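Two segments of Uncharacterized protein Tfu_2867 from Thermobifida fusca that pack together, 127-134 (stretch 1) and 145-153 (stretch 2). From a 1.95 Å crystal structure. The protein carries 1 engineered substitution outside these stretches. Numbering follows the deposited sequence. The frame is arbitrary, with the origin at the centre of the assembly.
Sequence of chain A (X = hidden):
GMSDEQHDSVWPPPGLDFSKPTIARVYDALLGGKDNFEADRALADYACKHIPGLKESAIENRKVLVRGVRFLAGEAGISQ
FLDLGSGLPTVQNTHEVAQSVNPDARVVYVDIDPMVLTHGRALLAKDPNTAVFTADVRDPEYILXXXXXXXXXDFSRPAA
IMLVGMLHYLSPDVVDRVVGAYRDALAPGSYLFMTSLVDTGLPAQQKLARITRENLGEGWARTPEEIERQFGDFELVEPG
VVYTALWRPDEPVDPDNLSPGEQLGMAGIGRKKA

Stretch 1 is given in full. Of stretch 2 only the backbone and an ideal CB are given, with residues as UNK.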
# COMPACT_ATOMS: atom_id res chain seq x y z
N ASP A 127 5.77 7.49 19.71
CA ASP A 127 5.11 6.18 19.73
C ASP A 127 6.13 5.04 19.73
O ASP A 127 6.81 4.81 18.75
CB ASP A 127 4.16 6.04 18.54
CG ASP A 127 3.29 4.78 18.59
OD1 ASP A 127 3.44 3.94 19.53
OD2 ASP A 127 2.45 4.63 17.68
N PRO A 128 6.23 4.32 20.86
CA PRO A 128 7.24 3.28 20.91
C PRO A 128 6.87 2.07 20.08
O PRO A 128 7.73 1.24 19.84
CB PRO A 128 7.28 2.90 22.39
CG PRO A 128 5.94 3.22 22.91
CD PRO A 128 5.46 4.40 22.11
N ASN A 129 5.61 1.95 19.67
CA ASN A 129 5.16 0.79 18.86
C ASN A 129 5.05 1.05 17.40
O ASN A 129 4.49 0.22 16.66
CB ASN A 129 3.82 0.27 19.36
CG ASN A 129 3.91 -0.23 20.80
OD1 ASN A 129 2.90 -0.37 21.46
ND2 ASN A 129 5.12 -0.48 21.28
N THR A 130 5.58 2.18 16.95
CA THR A 130 5.48 2.52 15.53
C THR A 130 6.81 3.10 15.09
O THR A 130 7.40 3.91 15.79
CB THR A 130 4.31 3.51 15.29
OG1 THR A 130 3.12 3.02 15.93
CG2 THR A 130 4.03 3.68 13.83
N ALA A 131 7.32 2.64 13.97
CA ALA A 131 8.62 3.07 13.46
C ALA A 131 8.49 3.28 11.95
O ALA A 131 7.56 2.75 11.35
CB ALA A 131 9.68 2.01 13.77
N VAL A 132 9.39 4.08 11.39
CA VAL A 132 9.40 4.38 9.96
C VAL A 132 10.84 4.39 9.45
O VAL A 132 11.73 4.82 10.14
CB VAL A 132 8.70 5.74 9.63
CG1 VAL A 132 9.38 6.91 10.30
CG2 VAL A 132 8.58 5.95 8.09
N PHE A 133 11.07 3.88 8.25
CA PHE A 133 12.38 4.06 7.64
C PHE A 133 12.34 4.04 6.12
O PHE A 133 11.36 3.59 5.50
CB PHE A 133 13.42 3.08 8.23
CG PHE A 133 13.21 1.62 7.88
CD1 PHE A 133 12.40 0.81 8.67
CD2 PHE A 133 13.88 1.05 6.79
CE1 PHE A 133 12.24 -0.56 8.36
CE2 PHE A 133 13.74 -0.30 6.49
CZ PHE A 133 12.91 -1.11 7.27
N THR A 134 13.41 4.56 5.53
CA THR A 134 13.53 4.64 4.07
C THR A 134 14.24 3.38 3.56
O THR A 134 15.25 2.97 4.09
CB THR A 134 14.29 5.93 3.67
OG1 THR A 134 13.65 7.05 4.28
CG2 THR A 134 14.32 6.12 2.16
N UNK A 145 15.96 -7.39 7.70
CA UNK A 145 17.06 -7.40 8.67
C UNK A 145 17.36 -6.04 9.30
O UNK A 145 18.24 -5.92 10.14
CB UNK A 145 18.33 -7.92 7.99
N UNK A 146 16.56 -5.04 8.94
CA UNK A 146 16.71 -3.68 9.45
C UNK A 146 16.45 -3.65 10.97
O UNK A 146 15.56 -4.37 11.46
CB UNK A 146 15.76 -2.73 8.72
N UNK A 147 17.26 -2.87 11.74
CA UNK A 147 17.07 -2.79 13.19
C UNK A 147 15.65 -2.42 13.64
O UNK A 147 15.22 -2.87 14.71
CB UNK A 147 18.05 -1.76 13.76
N UNK A 148 14.93 -1.63 12.85
CA UNK A 148 13.56 -1.25 13.21
C UNK A 148 12.68 -2.47 13.06
O UNK A 148 11.84 -2.71 13.94
CB UNK A 148 13.05 -0.10 12.35
N UNK A 149 12.89 -3.25 11.99
CA UNK A 149 12.19 -4.52 11.81
C UNK A 149 12.53 -5.52 12.90
O UNK A 149 11.62 -6.07 13.54
CB UNK A 149 12.52 -5.12 10.44
N UNK A 150 13.82 -5.73 13.15
CA UNK A 150 14.24 -6.76 14.11
C UNK A 150 13.83 -6.44 15.54
O UNK A 150 13.48 -7.35 16.29
CB UNK A 150 15.76 -6.94 14.05
N UNK A 151 13.81 -5.16 15.90
CA UNK A 151 13.38 -4.78 17.24
C UNK A 151 11.85 -4.68 17.39
O UNK A 151 11.37 -4.64 18.52
CB UNK A 151 14.02 -3.44 17.61
N UNK A 152 11.10 -4.64 16.29
CA UNK A 152 9.64 -4.44 16.34
C UNK A 152 8.82 -5.68 16.00
O UNK A 152 7.74 -5.86 16.54
CB UNK A 152 9.25 -3.32 15.38
N UNK A 153 9.31 -6.49 15.08
CA UNK A 153 8.56 -7.64 14.59
C UNK A 153 9.29 -8.94 14.88
O UNK A 153 10.45 -9.11 14.51
CB UNK A 153 8.30 -7.51 13.09

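Strand 130-134 runs nearly antiparallel to the helix that begins at 147, at 157° between their directions, and presents Ala131 and Phe133 to it. No hydrogen bond joins the two stretches.

Position 145 has nothing of stretch 1 within 5.5 Å of its ideal CB, and many polar side chains would serve. It is Asn145.

At position 146 the phi/psi of -64/140 is extended, and the next residues turn into a helix: this is an N-cap site, where Ser, Thr, Asp or Asn is common because each can accept from a free backbone NH. The ideal CB also lies 3.6 Å from Phe133 CZ, which favours something flat. His146 meets both demands. Its ND1 accepts from the backbone N of position 148 at 3.1 Å, a capping bond, while the ring stacks face to face on Phe133, centroids 3.5 Å apart and planes at 12°.

The CA-to-CB bond at 147 points sideways, in the first turn of the helix, and nothing of stretch 1 lies within 5.5 Å of the ideal CB. Proline is at home there, since its phi is -53° and no earlier turn needs its missing NH; Pro147 is found.

The CB at position 148 points toward the strand, 3.8 Å from Phe133 CD1 and 4.2 Å from Ala131 CB. A short or medium side chain fits, apolar or, early in a helix, acidic. Asp148 takes the m rotamer and lies alongside Ala131, its CG 4.1 Å from Ala131 CB.

At 149 the CB points sideways, 5.0 Å from Phe133 CE1, so a branched aliphatic residue could reach the ring. Val149 does: its CG2 lies at the ring edge, 3.9 Å from Phe133 CE1.

Position 150 is out of reach of the strand and tolerates any good helix former; it is Arg150.

Position 151 points sideways with no strand atom near its CB, but a long side chain could turn back, and one with a positive charge could pair with the acid one turn earlier. Arg151 does so: NE forms a salt bridge with Asp148 OD1 at 3.2 Å, and NH2 comes within 3.8 Å of Ala131 CB.

Position 152 points toward stretch 1, yet its CB has nothing within 5.5 Å. That gap suits an apolar chain with some reach; Met is the natural choice, and a shorter Leu would fill less of it. Met152, modelled as selenomethionine, spans it: CE packs 3.0 Å from Ala131 CB, and SE lies 3.8 Å from Pro128 O.

Position 153 is out of reach, with a beta-like phi/psi of -119/125 that suits beta-branched residues; it is Ile153.

Stretch 2 (145-153) NHPDVRRMI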
# COMPACT_ATOMS: atom_id res chain seq x y z
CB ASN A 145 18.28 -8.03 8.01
CG ASN A 145 18.06 -9.52 7.73
OD1 ASN A 145 18.00 -10.32 8.65
ND2 ASN A 145 17.88 -9.87 6.47
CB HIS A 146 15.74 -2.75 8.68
CG HIS A 146 16.03 -1.29 8.86
ND1 HIS A 146 15.68 -0.61 10.00
CD2 HIS A 146 16.66 -0.40 8.06
CE1 HIS A 146 16.08 0.65 9.90
NE2 HIS A 146 16.67 0.80 8.72
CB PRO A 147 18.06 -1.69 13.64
CG PRO A 147 18.66 -1.13 12.41
CD PRO A 147 18.43 -2.08 11.30
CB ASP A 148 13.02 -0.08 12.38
CG ASP A 148 13.63 1.28 12.77
OD1 ASP A 148 14.08 1.47 13.92
OD2 ASP A 148 13.66 2.18 11.91
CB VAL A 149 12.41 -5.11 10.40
CG1 VAL A 149 11.86 -6.51 10.30
CG2 VAL A 149 11.72 -4.23 9.41
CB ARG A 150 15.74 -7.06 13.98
CG ARG A 150 16.04 -7.75 12.63
CD ARG A 150 17.00 -8.93 12.74
NE ARG A 150 18.38 -8.46 12.81
CZ ARG A 150 19.41 -8.94 12.11
NH1 ARG A 150 19.27 -9.95 11.26
NH2 ARG A 150 20.62 -8.41 12.29
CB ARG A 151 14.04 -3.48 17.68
CG ARG A 151 13.38 -2.22 17.18
CD ARG A 151 14.24 -0.97 17.41
NE ARG A 151 13.58 0.21 16.82
CZ ARG A 151 12.57 0.88 17.38
NH1 ARG A 151 12.10 0.54 18.58
NH2 ARG A 151 12.04 1.93 16.74
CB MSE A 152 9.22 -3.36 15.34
CG MSE A 152 9.71 -1.98 15.73
SE MSE A 152 8.55 -1.21 17.05
CE MSE A 152 8.62 0.51 16.18
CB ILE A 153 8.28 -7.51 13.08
CG1 ILE A 153 7.57 -6.17 12.79
CG2 ILE A 153 7.50 -8.70 12.57
CD1 ILE A 153 7.30 -5.90 11.36
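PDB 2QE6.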